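Local coordinates for protein GrgF (Penicillium sp. sh18, PDB 6LZH) that acts as a polyketide transferase in the biosynthesis of gregatin A, a fungal polyketide with an alkylated furanone core, at residues M43-I48 and C63-P68; G32-M37 and K107-W112; Q86-L91 and T121-A126; T20-L25 and A73-P78. All blocks are in the same frame, centred on the assembly; numbering follows the deposited sequence.

Interaction 1: M43-I48 and C63-P68; sequences MPKDAI and CLLYDP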
# COMPACT_ATOMS: atom_id res chain seq x y z
N MET A 43 5.29 14.89 11.61
CA MET A 43 5.10 15.77 12.75
C MET A 43 4.18 15.14 13.80
O MET A 43 3.25 14.40 13.45
CB MET A 43 4.51 17.12 12.31
CG MET A 43 5.50 18.02 11.56
SD MET A 43 6.99 18.34 12.56
CE MET A 43 6.35 19.46 13.82
N PRO A 44 4.41 15.42 15.07
CA PRO A 44 3.47 15.02 16.12
C PRO A 44 2.28 15.98 16.16
O PRO A 44 2.21 16.97 15.43
CB PRO A 44 4.31 15.11 17.39
CG PRO A 44 5.23 16.27 17.12
CD PRO A 44 5.56 16.17 15.63
N LYS A 45 1.33 15.67 17.04
CA LYS A 45 0.12 16.46 17.21
C LYS A 45 0.37 17.83 17.82
O LYS A 45 -0.54 18.67 17.84
CB LYS A 45 -0.85 15.68 18.10
CG LYS A 45 -0.32 15.59 19.52
CD LYS A 45 -0.93 14.46 20.29
CE LYS A 45 -0.37 14.42 21.71
NZ LYS A 45 1.07 14.03 21.69
N ASP A 46 1.58 18.08 18.31
CA ASP A 46 1.79 19.14 19.31
C ASP A 46 1.73 20.55 18.72
O ASP A 46 1.36 21.49 19.44
CB ASP A 46 3.14 18.91 20.00
CG ASP A 46 3.10 17.75 20.97
OD1 ASP A 46 2.86 16.61 20.53
OD2 ASP A 46 3.28 17.98 22.19
N ALA A 47 2.09 20.75 17.46
CA ALA A 47 2.22 22.09 16.91
C ALA A 47 1.04 22.44 16.02
O ALA A 47 0.62 21.63 15.19
CB ALA A 47 3.51 22.23 16.08
N ILE A 48 0.53 23.67 16.20
CA ILE A 48 -0.48 24.33 15.35
C ILE A 48 -1.87 23.74 15.55
O ILE A 48 -2.83 24.48 15.83
CB ILE A 48 -0.09 24.27 13.86
CG1 ILE A 48 1.32 24.82 13.63
CG2 ILE A 48 -1.11 25.06 13.04
CD1 ILE A 48 1.74 24.86 12.15
N CYS A 63 -12.99 17.22 19.44
CA CYS A 63 -11.84 16.94 18.59
C CYS A 63 -10.91 15.90 19.21
O CYS A 63 -10.66 15.91 20.42
CB CYS A 63 -11.04 18.23 18.30
SG CYS A 63 -12.03 19.45 17.39
N LEU A 64 -10.45 14.98 18.36
CA LEU A 64 -9.42 13.99 18.69
C LEU A 64 -8.17 14.35 17.89
O LEU A 64 -8.21 14.44 16.66
CB LEU A 64 -9.88 12.57 18.33
CG LEU A 64 -8.79 11.49 18.48
CD1 LEU A 64 -8.32 11.32 19.96
CD2 LEU A 64 -9.26 10.16 17.91
N LEU A 65 -7.07 14.58 18.59
CA LEU A 65 -5.80 14.92 17.97
C LEU A 65 -4.78 13.92 18.46
O LEU A 65 -4.51 13.86 19.67
CB LEU A 65 -5.41 16.36 18.35
CG LEU A 65 -4.10 16.95 17.90
CD1 LEU A 65 -3.95 16.74 16.42
CD2 LEU A 65 -4.04 18.46 18.27
N TYR A 66 -4.21 13.12 17.57
CA TYR A 66 -3.34 12.04 18.05
C TYR A 66 -2.05 11.94 17.25
O TYR A 66 -1.94 12.43 16.13
CB TYR A 66 -4.09 10.71 18.06
CG TYR A 66 -4.45 10.06 16.74
CD1 TYR A 66 -3.51 9.36 16.00
CD2 TYR A 66 -5.76 10.08 16.30
CE1 TYR A 66 -3.84 8.74 14.83
CE2 TYR A 66 -6.13 9.44 15.11
CZ TYR A 66 -5.16 8.76 14.39
OH TYR A 66 -5.50 8.12 13.21
N ASP A 67 -1.05 11.31 17.89
CA ASP A 67 0.23 11.09 17.24
C ASP A 67 0.12 9.84 16.37
O ASP A 67 -0.30 8.79 16.87
CB ASP A 67 1.36 10.92 18.28
CG ASP A 67 1.75 12.24 18.94
OD1 ASP A 67 1.80 13.26 18.24
OD2 ASP A 67 2.03 12.25 20.16
N PRO A 68 0.42 9.93 15.08
CA PRO A 68 0.41 8.73 14.24
C PRO A 68 1.43 7.72 14.72
O PRO A 68 2.29 8.00 15.56
CB PRO A 68 0.75 9.27 12.84
CG PRO A 68 0.43 10.74 12.90
CD PRO A 68 0.73 11.15 14.31
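K45, in the loop between strand 32-38 and helix 49-58 of this alpha/beta hydrolase fold, lays its side chain across that of D67 at about a right angle. Its CB starts hard against L65, 3.5 Å from CG of that leucine, tighter than two carbons usually pack. CG sits between the backbone N and the carbonyl carbon (chi1 68°), which brings it to 3.4 Å from D67 OD1. Next along, CD is still only 3.6 Å from D67 OD1, and CE has moved on to OD2. The last torsion (chi4 -69°) then bends NZ to D67 OD2 in a short salt bridge of 2.5 Å, reached from above the carboxylate plane. A weaker bond of 3.3 Å runs from NZ to D46 OD1, and W24 adds a cation-pi contact to the same lysine. The other oxygen of D67 is used as well: K45 N donates to OD1 at 2.7 Å, nearly straight at 166°. An alanine at D67 would probably leave K45 N and A73 N, which bonds to OD2, without these acceptors and NZ without its short salt bridge, keeping the weak tie to D46. D46 and D67 carry like charges, and the ammonium group bonded to both is likely to ease their repulsion. P44 CB packs against the oxygen that K45 N uses, 3.2 Å from D67 OD1.

Interaction 2: G32-M37 and K107-W112; sequences GPALIM and KQIALW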
# COMPACT_ATOMS: atom_id res chain seq x y z
N GLY A 32 -22.66 16.00 20.27
CA GLY A 32 -22.74 16.61 18.96
C GLY A 32 -21.67 16.12 18.00
O GLY A 32 -21.13 15.01 18.14
N PRO A 33 -21.32 16.95 17.02
CA PRO A 33 -20.35 16.54 16.00
C PRO A 33 -18.96 16.34 16.59
O PRO A 33 -18.65 16.76 17.71
CB PRO A 33 -20.37 17.71 15.01
CG PRO A 33 -20.73 18.92 15.88
CD PRO A 33 -21.66 18.39 16.95
N ALA A 34 -18.11 15.65 15.81
CA ALA A 34 -16.74 15.37 16.23
C ALA A 34 -15.80 15.41 15.03
O ALA A 34 -16.23 15.31 13.87
CB ALA A 34 -16.62 14.01 16.93
N LEU A 35 -14.51 15.53 15.33
CA LEU A 35 -13.47 15.74 14.33
C LEU A 35 -12.19 15.06 14.78
O LEU A 35 -11.73 15.26 15.92
CB LEU A 35 -13.21 17.23 14.12
CG LEU A 35 -12.36 17.63 12.92
CD1 LEU A 35 -13.12 17.36 11.63
CD2 LEU A 35 -12.00 19.12 13.02
N ILE A 36 -11.62 14.25 13.89
CA ILE A 36 -10.33 13.60 14.08
C ILE A 36 -9.31 14.32 13.21
O ILE A 36 -9.44 14.34 11.98
CB ILE A 36 -10.39 12.10 13.73
CG1 ILE A 36 -11.48 11.40 14.55
CG2 ILE A 36 -9.02 11.46 13.94
CD1 ILE A 36 -11.69 9.95 14.16
N MET A 37 -8.28 14.89 13.85
CA MET A 37 -7.33 15.78 13.19
C MET A 37 -5.97 15.10 13.02
O MET A 37 -5.44 14.52 13.97
CB MET A 37 -7.17 17.08 13.98
CG MET A 37 -8.50 17.86 14.08
SD MET A 37 -8.40 19.27 15.21
CE MET A 37 -7.28 20.37 14.32
N LYS A 107 -23.20 9.94 13.50
CA LYS A 107 -23.45 10.40 12.14
C LYS A 107 -22.81 11.76 11.86
O LYS A 107 -23.05 12.33 10.79
CB LYS A 107 -24.96 10.44 11.87
CG LYS A 107 -25.55 9.05 11.53
CD LYS A 107 -27.00 8.88 12.01
CE LYS A 107 -27.25 9.52 13.39
NZ LYS A 107 -28.41 8.93 14.19
N GLN A 108 -22.01 12.29 12.79
CA GLN A 108 -21.37 13.60 12.64
C GLN A 108 -19.88 13.51 12.95
O GLN A 108 -19.31 14.37 13.63
CB GLN A 108 -22.03 14.65 13.52
CG GLN A 108 -23.55 14.76 13.31
CD GLN A 108 -24.18 15.83 14.16
OE1 GLN A 108 -23.87 15.95 15.35
NE2 GLN A 108 -25.09 16.61 13.58
N ILE A 109 -19.22 12.48 12.47
CA ILE A 109 -17.78 12.31 12.68
C ILE A 109 -17.08 12.71 11.40
O ILE A 109 -17.27 12.07 10.36
CB ILE A 109 -17.43 10.87 13.08
CG1 ILE A 109 -18.04 10.57 14.46
CG2 ILE A 109 -15.91 10.70 13.10
CD1 ILE A 109 -17.84 9.14 14.92
N ALA A 110 -16.28 13.76 11.48
CA ALA A 110 -15.55 14.28 10.33
C ALA A 110 -14.05 14.03 10.51
O ALA A 110 -13.56 13.79 11.61
CB ALA A 110 -15.85 15.77 10.15
N LEU A 111 -13.33 14.04 9.39
CA LEU A 111 -11.88 13.94 9.38
C LEU A 111 -11.30 15.25 8.88
O LEU A 111 -11.85 15.86 7.96
CB LEU A 111 -11.40 12.80 8.47
CG LEU A 111 -11.93 11.39 8.77
CD1 LEU A 111 -11.31 10.39 7.78
CD2 LEU A 111 -11.63 11.01 10.22
N TRP A 112 -10.17 15.66 9.45
CA TRP A 112 -9.50 16.90 9.09
C TRP A 112 -8.01 16.62 9.07
O TRP A 112 -7.49 15.96 9.97
CB TRP A 112 -9.85 18.00 10.11
CG TRP A 112 -9.29 19.40 9.91
CD1 TRP A 112 -10.00 20.52 9.53
CD2 TRP A 112 -7.96 19.84 10.18
NE1 TRP A 112 -9.16 21.62 9.49
CE2 TRP A 112 -7.91 21.23 9.89
CE3 TRP A 112 -6.79 19.20 10.61
CZ2 TRP A 112 -6.74 21.98 10.04
CZ3 TRP A 112 -5.62 19.95 10.74
CH2 TRP A 112 -5.61 21.32 10.46
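Segments 32-37 and 108-112 run side by side as parallel neighbours in the central sheet, pairing A34 with I109, L35 with A110, I36 with L111 and M37 with W112. Their axes approach to 4.6 Å and are turned 24° from each other. Four backbone hydrogen bonds tie them: A34 N gives to Q108 O, A110 N to A34 O, I36 N to A110 O, and W112 N to I36 O. Side chains alternate between the two faces. On one, L35 CD1 presses to 3.5 Å from A110 CB, a tight fit, and reaches on to W112 CB. With CG anti to the backbone N (chi1 -168°), L35 brings CG itself to 3.8 Å from W112 CB. On the same face M37 lays its methyl over the W112 indole: CE is 4.0 Å from the centroid of the six-membered ring and only 16° off its normal, a CH-pi contact, with SD oblique to the ring in a looser Met-aromatic contact. On the other face I36 and L111 lie alongside, pointing the same way, with I36 CB 3.9 Å from L111 CD2. NE2 of Q108 bonds outside the pair to M292 O, while its OE1 rests against P33 N without a hydrogen bond; W112 NE1 bonds to Q284 OE1. Strand 62-66 flanks 32-37 on its other edge. Helix 49-58 covers the L35, M37 and W112 face, while helix 84-99 covers A34, I36 and I109.

Interaction 3: Q86-L91 and T121-A126; sequences QQAEHL and TLAAAA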
# COMPACT_ATOMS: atom_id res chain seq x y z
N GLN A 86 -1.13 2.63 6.08
CA GLN A 86 -1.37 2.22 7.47
C GLN A 86 -2.01 3.35 8.26
O GLN A 86 -2.86 3.10 9.14
CB GLN A 86 -0.05 1.82 8.14
CG GLN A 86 -0.24 1.39 9.60
CD GLN A 86 1.07 1.20 10.36
OE1 GLN A 86 2.01 1.97 10.19
NE2 GLN A 86 1.11 0.20 11.22
N GLN A 87 -1.60 4.59 8.00
CA GLN A 87 -2.12 5.71 8.77
C GLN A 87 -3.59 5.94 8.45
O GLN A 87 -4.39 6.25 9.34
CB GLN A 87 -1.29 6.98 8.50
CG GLN A 87 -1.53 8.09 9.53
CD GLN A 87 -0.56 9.27 9.44
OE1 GLN A 87 0.64 9.12 9.08
NE2 GLN A 87 -1.06 10.46 9.79
N ALA A 88 -3.97 5.76 7.18
CA ALA A 88 -5.39 5.81 6.84
C ALA A 88 -6.15 4.70 7.55
O ALA A 88 -7.25 4.92 8.04
CB ALA A 88 -5.57 5.68 5.32
N GLU A 89 -5.58 3.48 7.56
CA GLU A 89 -6.21 2.39 8.29
C GLU A 89 -6.42 2.76 9.74
O GLU A 89 -7.47 2.46 10.33
CB GLU A 89 -5.35 1.13 8.19
CG GLU A 89 -5.52 0.35 6.91
CD GLU A 89 -4.69 -0.92 6.95
OE1 GLU A 89 -5.05 -1.86 7.68
OE2 GLU A 89 -3.66 -0.93 6.28
N HIS A 90 -5.43 3.42 10.34
CA HIS A 90 -5.53 3.78 11.75
C HIS A 90 -6.63 4.80 11.98
O HIS A 90 -7.24 4.82 13.06
CB HIS A 90 -4.18 4.27 12.24
CG HIS A 90 -3.17 3.18 12.41
ND1 HIS A 90 -1.84 3.42 12.69
CD2 HIS A 90 -3.31 1.83 12.36
CE1 HIS A 90 -1.20 2.27 12.79
NE2 HIS A 90 -2.07 1.29 12.59
N LEU A 91 -6.93 5.64 10.99
CA LEU A 91 -8.06 6.56 11.11
C LEU A 91 -9.39 5.82 11.14
O LEU A 91 -10.33 6.27 11.81
CB LEU A 91 -8.05 7.57 9.97
CG LEU A 91 -7.07 8.73 10.11
CD1 LEU A 91 -7.12 9.59 8.85
CD2 LEU A 91 -7.40 9.59 11.35
N THR A 121 -6.15 11.79 5.38
CA THR A 121 -7.57 12.09 5.60
C THR A 121 -8.41 11.77 4.35
O THR A 121 -9.46 11.12 4.45
CB THR A 121 -7.72 13.57 6.00
OG1 THR A 121 -7.24 13.76 7.35
CG2 THR A 121 -9.20 14.03 5.96
N LEU A 122 -7.97 12.24 3.18
CA LEU A 122 -8.72 11.95 1.95
C LEU A 122 -8.77 10.45 1.68
O LEU A 122 -9.80 9.92 1.23
CB LEU A 122 -8.09 12.69 0.77
CG LEU A 122 -8.19 14.22 0.86
CD1 LEU A 122 -7.27 14.91 -0.13
CD2 LEU A 122 -9.64 14.71 0.72
N ALA A 123 -7.66 9.74 1.91
CA ALA A 123 -7.66 8.30 1.65
C ALA A 123 -8.60 7.58 2.60
O ALA A 123 -9.32 6.66 2.20
CB ALA A 123 -6.24 7.75 1.78
N ALA A 124 -8.60 7.96 3.88
CA ALA A 124 -9.51 7.32 4.82
C ALA A 124 -10.96 7.59 4.45
O ALA A 124 -11.81 6.70 4.53
CB ALA A 124 -9.21 7.80 6.25
N ALA A 125 -11.26 8.82 3.99
CA ALA A 125 -12.61 9.13 3.54
C ALA A 125 -12.98 8.34 2.29
O ALA A 125 -14.17 8.09 2.04
CB ALA A 125 -12.75 10.63 3.25
N ALA A 126 -11.98 7.95 1.50
CA ALA A 126 -12.26 7.14 0.31
C ALA A 126 -12.82 5.78 0.69
O ALA A 126 -13.59 5.19 -0.08
CB ALA A 126 -10.97 6.97 -0.50
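Helix 116-127, which follows the active-site C115 and its probable nucleophile elbow, packs against helix 84-99 through A88 and L91 on one side and T121, A123 and A124 on the other. The two segments cross at -60° with axes 8.5 Å apart, close for a helix pair and possible because three of the five touching residues are alanines. At the nearest point the CA atoms of A88 and A124 are 4.8 Å apart. A88 CB points into the other helix, 4.2 Å from A123 CB and 4.3 Å from A124 CB. A124 returns the contact, its methyl lying 3.9 Å from A88 O, within the backbone of the facing helix. One turn on, L91 has CG anti to the carbonyl carbon (chi1 -79°), and an extended chi2 (176°) then takes CD1 to 3.8 Å from A124 CB and 4.1 Å from T121 CA. A124 CB thus touches both the leucine and A88. The hydroxyl of T121 takes no part in bonding across the pair: OG1 bonds to G117 O, one turn back in its own helix. Beyond this apolar seam, E89 OE1 makes a salt bridge to R161 of the second subunit. L91 also touches I36 and S38, and T121 touches S38. Both helices thus lie on the same face of the central sheet, the layered helix-on-sheet architecture of an alpha/beta hydrolase.

Interaction 4: T20-L25 and A73-P78; sequences TLRGWL and ASDGEP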
# COMPACT_ATOMS: atom_id res chain seq x y z
N THR A 20 -0.73 0.91 20.36
CA THR A 20 -1.39 1.98 21.11
C THR A 20 -1.00 3.32 20.50
O THR A 20 0.18 3.66 20.43
CB THR A 20 -0.99 1.96 22.59
OG1 THR A 20 -1.40 0.72 23.18
CG2 THR A 20 -1.68 3.09 23.31
N LEU A 21 -1.99 4.07 20.05
CA LEU A 21 -1.79 5.44 19.61
C LEU A 21 -2.29 6.36 20.71
O LEU A 21 -3.30 6.06 21.36
CB LEU A 21 -2.55 5.74 18.32
CG LEU A 21 -2.27 4.81 17.13
CD1 LEU A 21 -2.94 5.37 15.89
CD2 LEU A 21 -0.77 4.63 16.91
N ARG A 22 -1.61 7.48 20.90
CA ARG A 22 -1.93 8.37 22.01
C ARG A 22 -2.18 9.77 21.50
O ARG A 22 -1.62 10.19 20.48
CB ARG A 22 -0.80 8.36 23.06
CG ARG A 22 -0.55 6.97 23.66
CD ARG A 22 0.55 6.90 24.73
NE ARG A 22 0.66 5.53 25.25
CZ ARG A 22 1.35 4.55 24.68
NH1 ARG A 22 2.04 4.77 23.57
NH2 ARG A 22 1.37 3.34 25.22
N GLY A 23 -3.04 10.49 22.21
CA GLY A 23 -3.39 11.80 21.75
C GLY A 23 -4.20 12.55 22.78
O GLY A 23 -4.20 12.22 23.97
N TRP A 24 -4.90 13.56 22.28
CA TRP A 24 -5.63 14.51 23.10
C TRP A 24 -7.06 14.56 22.63
O TRP A 24 -7.33 14.60 21.42
CB TRP A 24 -5.03 15.92 23.00
CG TRP A 24 -3.72 16.09 23.70
CD1 TRP A 24 -3.33 15.49 24.87
CD2 TRP A 24 -2.63 16.92 23.29
NE1 TRP A 24 -2.07 15.90 25.20
CE2 TRP A 24 -1.61 16.78 24.25
CE3 TRP A 24 -2.42 17.77 22.19
CZ2 TRP A 24 -0.40 17.46 24.16
CZ3 TRP A 24 -1.21 18.45 22.11
CH2 TRP A 24 -0.21 18.28 23.09
N LEU A 25 -7.97 14.58 23.59
CA LEU A 25 -9.39 14.74 23.34
C LEU A 25 -9.80 16.12 23.83
O LEU A 25 -9.54 16.48 24.98
CB LEU A 25 -10.17 13.65 24.08
CG LEU A 25 -11.69 13.68 24.00
CD1 LEU A 25 -12.13 13.44 22.58
CD2 LEU A 25 -12.28 12.61 24.94
N ALA A 73 4.13 10.51 21.15
CA ALA A 73 3.83 9.62 22.27
C ALA A 73 3.29 8.25 21.85
O ALA A 73 3.07 7.41 22.73
CB ALA A 73 2.82 10.30 23.20
N SER A 74 3.07 8.01 20.56
CA SER A 74 2.43 6.78 20.12
C SER A 74 3.44 5.65 19.98
O SER A 74 4.63 5.87 19.74
CB SER A 74 1.71 6.99 18.78
OG SER A 74 0.52 7.74 19.00
N ASP A 75 2.94 4.42 20.15
CA ASP A 75 3.73 3.23 19.86
C ASP A 75 4.11 3.19 18.39
O ASP A 75 3.58 3.93 17.56
CB ASP A 75 2.94 1.95 20.18
CG ASP A 75 2.75 1.72 21.67
OD1 ASP A 75 3.34 2.47 22.48
OD2 ASP A 75 2.00 0.80 22.01
N GLY A 76 5.02 2.27 18.07
CA GLY A 76 5.38 2.00 16.69
C GLY A 76 6.87 2.02 16.45
O GLY A 76 7.56 2.95 16.90
N GLU A 77 7.38 1.02 15.74
CA GLU A 77 8.79 0.92 15.38
C GLU A 77 8.92 0.55 13.92
O GLU A 77 8.11 -0.24 13.41
CB GLU A 77 9.52 -0.12 16.24
CG GLU A 77 9.57 0.20 17.71
CD GLU A 77 10.50 1.34 18.02
OE1 GLU A 77 11.49 1.53 17.28
OE2 GLU A 77 10.27 2.04 19.02
N PRO A 78 9.90 1.11 13.19
CA PRO A 78 10.80 2.20 13.59
C PRO A 78 10.05 3.52 13.84
O PRO A 78 8.93 3.67 13.35
CB PRO A 78 11.73 2.36 12.38
CG PRO A 78 11.55 1.11 11.56
CD PRO A 78 10.14 0.68 11.80
O HOH W 1 1.99 0.40 24.54
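R22 NH1 is held by two acceptors of the facing loop, D75 OD1 at 2.9 Å and A73 O at 3.0 Å. The bond to D75 is a salt bridge, almost straight at 172° and in the guanidinium plane, although NH1 lies well above the plane of the carboxylate. A chain extended from CG to NE carries the guanidinium out past A73, and T20 CG2 covers its centre on one face, 3.5 Å above the plane. NE is taken by E12 in a second salt bridge, while a water accepts from NH2 and donates to D75 OD2 at 2.6 Å. D75 also pairs with T20 twice: D75 N gives to T20 O at 2.9 Å, and OD2 accepts the longer bond from T20 N. At the backbone of the same arginine, R22 N donates to S74 OG at 2.9 Å, and that hydroxyl is in turn bonded to D67 O. An alanine at R22 would probably leave the charges of D75 and E12 without their mate and A73 O without its donor, though the backbone bond to S74 could stay. The chemistry implies a partly exposed clasp in which one arginine is likely to balance two acids while bonds from the strand's backbone to S74 and D75 hold strand 20-26 to the loop.

Overall arrangement
Three of the four contacts reach the central mixed sheet directly. Strand 62-66 of interaction 1 lies between strand 20-26 of interaction 4 and strand 32-38 of interaction 2, bonded through its backbone to both. Interactions 1 and 4 have centres about 10 Å apart and touch, in part through the loop after strand 62-66; interactions 2 and 4, about 20 Å apart, do not touch. Interaction 3 lies on one face of the sheet, where L91 meets I36 and A124 meets L111. Along the chain, interaction 1 is nested inside the loops closed by interactions 2 and 4, and interactions 2 and 3 alternate. Strand 108-114 and helix 116-127 together bracket the active-site C115.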